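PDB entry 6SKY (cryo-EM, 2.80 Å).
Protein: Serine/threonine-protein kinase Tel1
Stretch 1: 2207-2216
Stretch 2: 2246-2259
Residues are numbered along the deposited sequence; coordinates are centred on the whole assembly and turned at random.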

# COMPACT_ATOMS: atom_id res chain seq x y z
N LYS A 2207 14.41 -18.01 14.97
CA LYS A 2207 13.88 -16.73 15.41
C LYS A 2207 14.29 -15.60 14.49
O LYS A 2207 13.53 -14.65 14.30
CB LYS A 2207 14.32 -16.46 16.85
CG LYS A 2207 13.58 -17.31 17.85
CD LYS A 2207 13.95 -16.96 19.28
CE LYS A 2207 15.41 -17.24 19.55
NZ LYS A 2207 15.79 -16.92 20.95
N MET A 2208 15.46 -15.70 13.86
CA MET A 2208 15.81 -14.70 12.86
C MET A 2208 14.94 -14.81 11.62
O MET A 2208 14.61 -13.80 11.00
CB MET A 2208 17.27 -14.83 12.48
CG MET A 2208 17.68 -13.91 11.36
SD MET A 2208 19.44 -13.63 11.35
CE MET A 2208 19.68 -13.36 13.09
N GLU A 2209 14.54 -16.03 11.25
CA GLU A 2209 13.60 -16.16 10.14
C GLU A 2209 12.24 -15.56 10.50
O GLU A 2209 11.60 -14.93 9.66
CB GLU A 2209 13.45 -17.63 9.76
CG GLU A 2209 12.46 -17.87 8.65
CD GLU A 2209 12.65 -16.93 7.48
OE1 GLU A 2209 13.81 -16.72 7.06
OE2 GLU A 2209 11.63 -16.39 6.98
N ALA A 2210 11.80 -15.75 11.74
CA ALA A 2210 10.55 -15.13 12.16
C ALA A 2210 10.64 -13.61 12.12
O ALA A 2210 9.69 -12.93 11.70
CB ALA A 2210 10.18 -15.60 13.56
N ALA A 2211 11.77 -13.06 12.55
CA ALA A 2211 11.96 -11.62 12.47
C ALA A 2211 11.96 -11.13 11.03
O ALA A 2211 11.45 -10.05 10.74
CB ALA A 2211 13.25 -11.22 13.17
N ASN A 2212 12.53 -11.91 10.12
CA ASN A 2212 12.51 -11.53 8.71
C ASN A 2212 11.09 -11.51 8.16
O ASN A 2212 10.73 -10.61 7.40
CB ASN A 2212 13.36 -12.49 7.89
CG ASN A 2212 14.81 -12.16 7.96
OD1 ASN A 2212 15.18 -11.01 8.06
ND2 ASN A 2212 15.65 -13.18 7.89
N ALA A 2213 10.28 -12.49 8.54
CA ALA A 2213 8.88 -12.48 8.12
C ALA A 2213 8.15 -11.25 8.63
O ALA A 2213 7.44 -10.57 7.88
CB ALA A 2213 8.19 -13.75 8.59
N LEU A 2214 8.33 -10.93 9.92
CA LEU A 2214 7.73 -9.72 10.47
C LEU A 2214 8.16 -8.48 9.71
O LEU A 2214 7.33 -7.65 9.33
CB LEU A 2214 8.08 -9.58 11.95
CG LEU A 2214 7.32 -10.47 12.91
CD1 LEU A 2214 7.78 -10.23 14.32
CD2 LEU A 2214 5.86 -10.22 12.78
N TRP A 2215 9.46 -8.32 9.48
CA TRP A 2215 9.95 -7.14 8.79
C TRP A 2215 9.37 -7.04 7.39
O TRP A 2215 9.11 -5.94 6.90
CB TRP A 2215 11.47 -7.15 8.72
CG TRP A 2215 12.04 -5.99 7.97
CD1 TRP A 2215 12.38 -5.96 6.67
CD2 TRP A 2215 12.33 -4.70 8.50
NE1 TRP A 2215 12.87 -4.73 6.33
CE2 TRP A 2215 12.85 -3.93 7.45
CE3 TRP A 2215 12.21 -4.11 9.75
CZ2 TRP A 2215 13.24 -2.62 7.61
CZ3 TRP A 2215 12.59 -2.81 9.91
CH2 TRP A 2215 13.10 -2.08 8.85
N ASP A 2216 9.18 -8.17 6.72
CA ASP A 2216 8.65 -8.11 5.37
C ASP A 2216 7.14 -7.94 5.33
O ASP A 2216 6.61 -7.66 4.25
CB ASP A 2216 9.07 -9.35 4.59
CG ASP A 2216 10.52 -9.28 4.15
OD1 ASP A 2216 11.40 -9.77 4.89
OD2 ASP A 2216 10.80 -8.71 3.08
N SER A 2246 28.21 -10.62 14.31
CA SER A 2246 28.39 -9.38 13.59
C SER A 2246 27.33 -9.18 12.53
O SER A 2246 26.89 -8.05 12.31
CB SER A 2246 29.77 -9.32 12.96
OG SER A 2246 29.84 -10.16 11.84
N ASP A 2247 26.87 -10.24 11.88
CA ASP A 2247 25.78 -10.06 10.93
C ASP A 2247 24.47 -9.79 11.64
O ASP A 2247 23.65 -9.01 11.15
CB ASP A 2247 25.67 -11.26 10.00
CG ASP A 2247 24.92 -12.42 10.62
OD1 ASP A 2247 23.68 -12.40 10.62
OD2 ASP A 2247 25.59 -13.36 11.09
N LEU A 2248 24.26 -10.38 12.82
CA LEU A 2248 23.10 -10.03 13.63
C LEU A 2248 23.16 -8.58 14.07
O LEU A 2248 22.16 -7.86 13.98
CB LEU A 2248 23.02 -10.96 14.83
CG LEU A 2248 21.96 -10.64 15.88
CD1 LEU A 2248 20.59 -10.70 15.29
CD2 LEU A 2248 22.07 -11.59 17.03
N LEU A 2249 24.32 -8.13 14.53
CA LEU A 2249 24.44 -6.75 15.00
C LEU A 2249 24.24 -5.77 13.86
O LEU A 2249 23.59 -4.74 14.04
CB LEU A 2249 25.79 -6.53 15.65
CG LEU A 2249 25.90 -7.00 17.09
CD1 LEU A 2249 27.25 -6.67 17.62
CD2 LEU A 2249 24.84 -6.36 17.93
N SER A 2250 24.78 -6.06 12.68
CA SER A 2250 24.61 -5.13 11.57
C SER A 2250 23.19 -5.17 11.03
O SER A 2250 22.70 -4.15 10.54
CB SER A 2250 25.63 -5.44 10.48
OG SER A 2250 25.35 -6.67 9.87
N LYS A 2251 22.51 -6.30 11.13
CA LYS A 2251 21.09 -6.35 10.78
C LYS A 2251 20.26 -5.49 11.71
O LYS A 2251 19.38 -4.74 11.26
CB LYS A 2251 20.62 -7.79 10.80
CG LYS A 2251 19.33 -8.04 10.10
CD LYS A 2251 18.98 -9.49 10.25
CE LYS A 2251 17.79 -9.85 9.42
NZ LYS A 2251 18.10 -9.74 7.98
N ILE A 2252 20.51 -5.58 13.02
CA ILE A 2252 19.81 -4.72 13.97
C ILE A 2252 20.11 -3.26 13.67
O ILE A 2252 19.22 -2.41 13.71
CB ILE A 2252 20.19 -5.06 15.42
CG1 ILE A 2252 19.90 -6.52 15.74
CG2 ILE A 2252 19.40 -4.21 16.36
CD1 ILE A 2252 20.36 -6.90 17.09
N GLY A 2253 21.37 -2.94 13.38
CA GLY A 2253 21.72 -1.55 13.10
C GLY A 2253 21.02 -1.01 11.88
O GLY A 2253 20.53 0.12 11.88
N TYR A 2254 20.96 -1.80 10.81
CA TYR A 2254 20.27 -1.37 9.61
C TYR A 2254 18.79 -1.15 9.87
O TYR A 2254 18.22 -0.13 9.45
CB TYR A 2254 20.46 -2.41 8.50
CG TYR A 2254 19.51 -2.23 7.36
CD1 TYR A 2254 18.40 -3.03 7.25
CD2 TYR A 2254 19.72 -1.26 6.42
CE1 TYR A 2254 17.52 -2.86 6.23
CE2 TYR A 2254 18.85 -1.08 5.39
CZ TYR A 2254 17.75 -1.89 5.30
OH TYR A 2254 16.86 -1.73 4.27
N GLN A 2255 18.14 -2.08 10.56
CA GLN A 2255 16.71 -1.93 10.79
C GLN A 2255 16.40 -0.79 11.74
O GLN A 2255 15.38 -0.13 11.59
CB GLN A 2255 16.14 -3.24 11.30
CG GLN A 2255 16.17 -4.32 10.27
CD GLN A 2255 15.44 -5.55 10.70
OE1 GLN A 2255 15.35 -6.51 9.96
NE2 GLN A 2255 14.92 -5.52 11.89
N VAL A 2256 17.27 -0.54 12.72
CA VAL A 2256 17.06 0.59 13.61
C VAL A 2256 17.28 1.91 12.89
O VAL A 2256 16.63 2.91 13.19
CB VAL A 2256 17.97 0.46 14.85
CG1 VAL A 2256 18.00 1.72 15.63
CG2 VAL A 2256 17.49 -0.65 15.72
N SER A 2257 18.20 1.95 11.92
CA SER A 2257 18.38 3.17 11.14
C SER A 2257 17.20 3.44 10.23
O SER A 2257 16.80 4.59 10.05
CB SER A 2257 19.65 3.09 10.31
OG SER A 2257 20.78 2.86 11.13
N VAL A 2258 16.64 2.40 9.61
CA VAL A 2258 15.51 2.60 8.70
C VAL A 2258 14.30 3.11 9.46
O VAL A 2258 13.57 3.98 8.96
CB VAL A 2258 15.20 1.30 7.94
CG1 VAL A 2258 13.85 1.37 7.29
CG2 VAL A 2258 16.25 1.04 6.92
N ALA A 2259 14.05 2.60 10.65
CA ALA A 2259 12.89 2.98 11.44
C ALA A 2259 13.12 4.23 12.28
O ALA A 2259 12.19 4.69 12.94
CB ALA A 2259 12.48 1.84 12.36

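Two helical segments of the Tel1 kinase run side by side in nearly the same direction, their axes 18° apart and no closer than 13.1 Å. That is a wide gap for a helix pair, and it sets the first rule of this contact: at this separation, each contact here draws on at least one long side chain. Even where the register is tightest, the CA atoms of Met-2208 and Leu-2248 lie 8.7 Å apart and those of Trp-2215 and Gln-2255 8.8 Å. The total surface buried is a modest 404 Å², and most of it belongs to four long residues: Trp-2215, Met-2208, Gln-2255 and Lys-2251.

On the first helix the contact is made by Met-2208, Asn-2212 and Trp-2215, a spacing of four and then three that keeps one side of the helix facing its neighbour. Ala-2211 also points its CB toward the second helix, but its methyl group is too short to make contact.

Met-2208 points toward the partner and extends with chi1 and chi2 both t, so that its sulfur is carried well out from the backbone. The last torsion, chi3 at -45° (m), then turns the methyl, and CE of Met-2208 meets CD1 of Leu-2248 at 3.6 Å. Leu-2248 leaves its helix sideways, yet with chi1 t and chi2 p its end comes nearer and completes this apolar pair. The flexible thioether also runs beside the aliphatic part of Lys-2251, with SD of Met-2208 4.3 Å from CD of Lys-2251.

Lys-2251 shows how a lysine can serve two environments. Its first three torsions are all t, stretching the methylenes across the gap; chi4 alone turns, to 67° (p), and brings NZ of Lys-2251 within 3.2 Å of OD1 of Asn-2212. The hydrogen bond is weak, and CE of Lys-2251 lies equally close, 3.2 Å from OD1 of Asn-2212, so the amide oxygen meets the tip of the lysine broadly rather than NZ alone. Asn-2212 contributes from a sideways CB, its m rotamer (chi1 -81°) bringing the short amide nearer the other helix. This is the one hydrogen bond between the stretches.

At the other end Trp-2215 supplies the largest covered area, 114 Å². With chi1 at 178° (t) and chi2 at -95°, the indole reaches out from the backbone and offers one face to Gln-2255. The glutamine, m at chi1 and t at chi2, lays its chain over the six-membered ring: CG of Gln-2255 sits 3.9 Å from the centroid of the Trp-2215 six-membered ring and only 11° off the normal, a CH-pi contact, while CD of Gln-2255 lies 3.7 Å from CE3 of Trp-2215. Glutamine suits the place because its methylenes can cover an aromatic face while its amide remains available for polar work; NE2 is hydrogen-bonded elsewhere in the structure. Val-2258, close to one turn further on, meets the ring edge instead, CG1 of Val-2258 lying 3.9 Å from CH2 of Trp-2215. Its CB points toward the first helix, and a short branched side chain is enough here because the indole spans most of the distance.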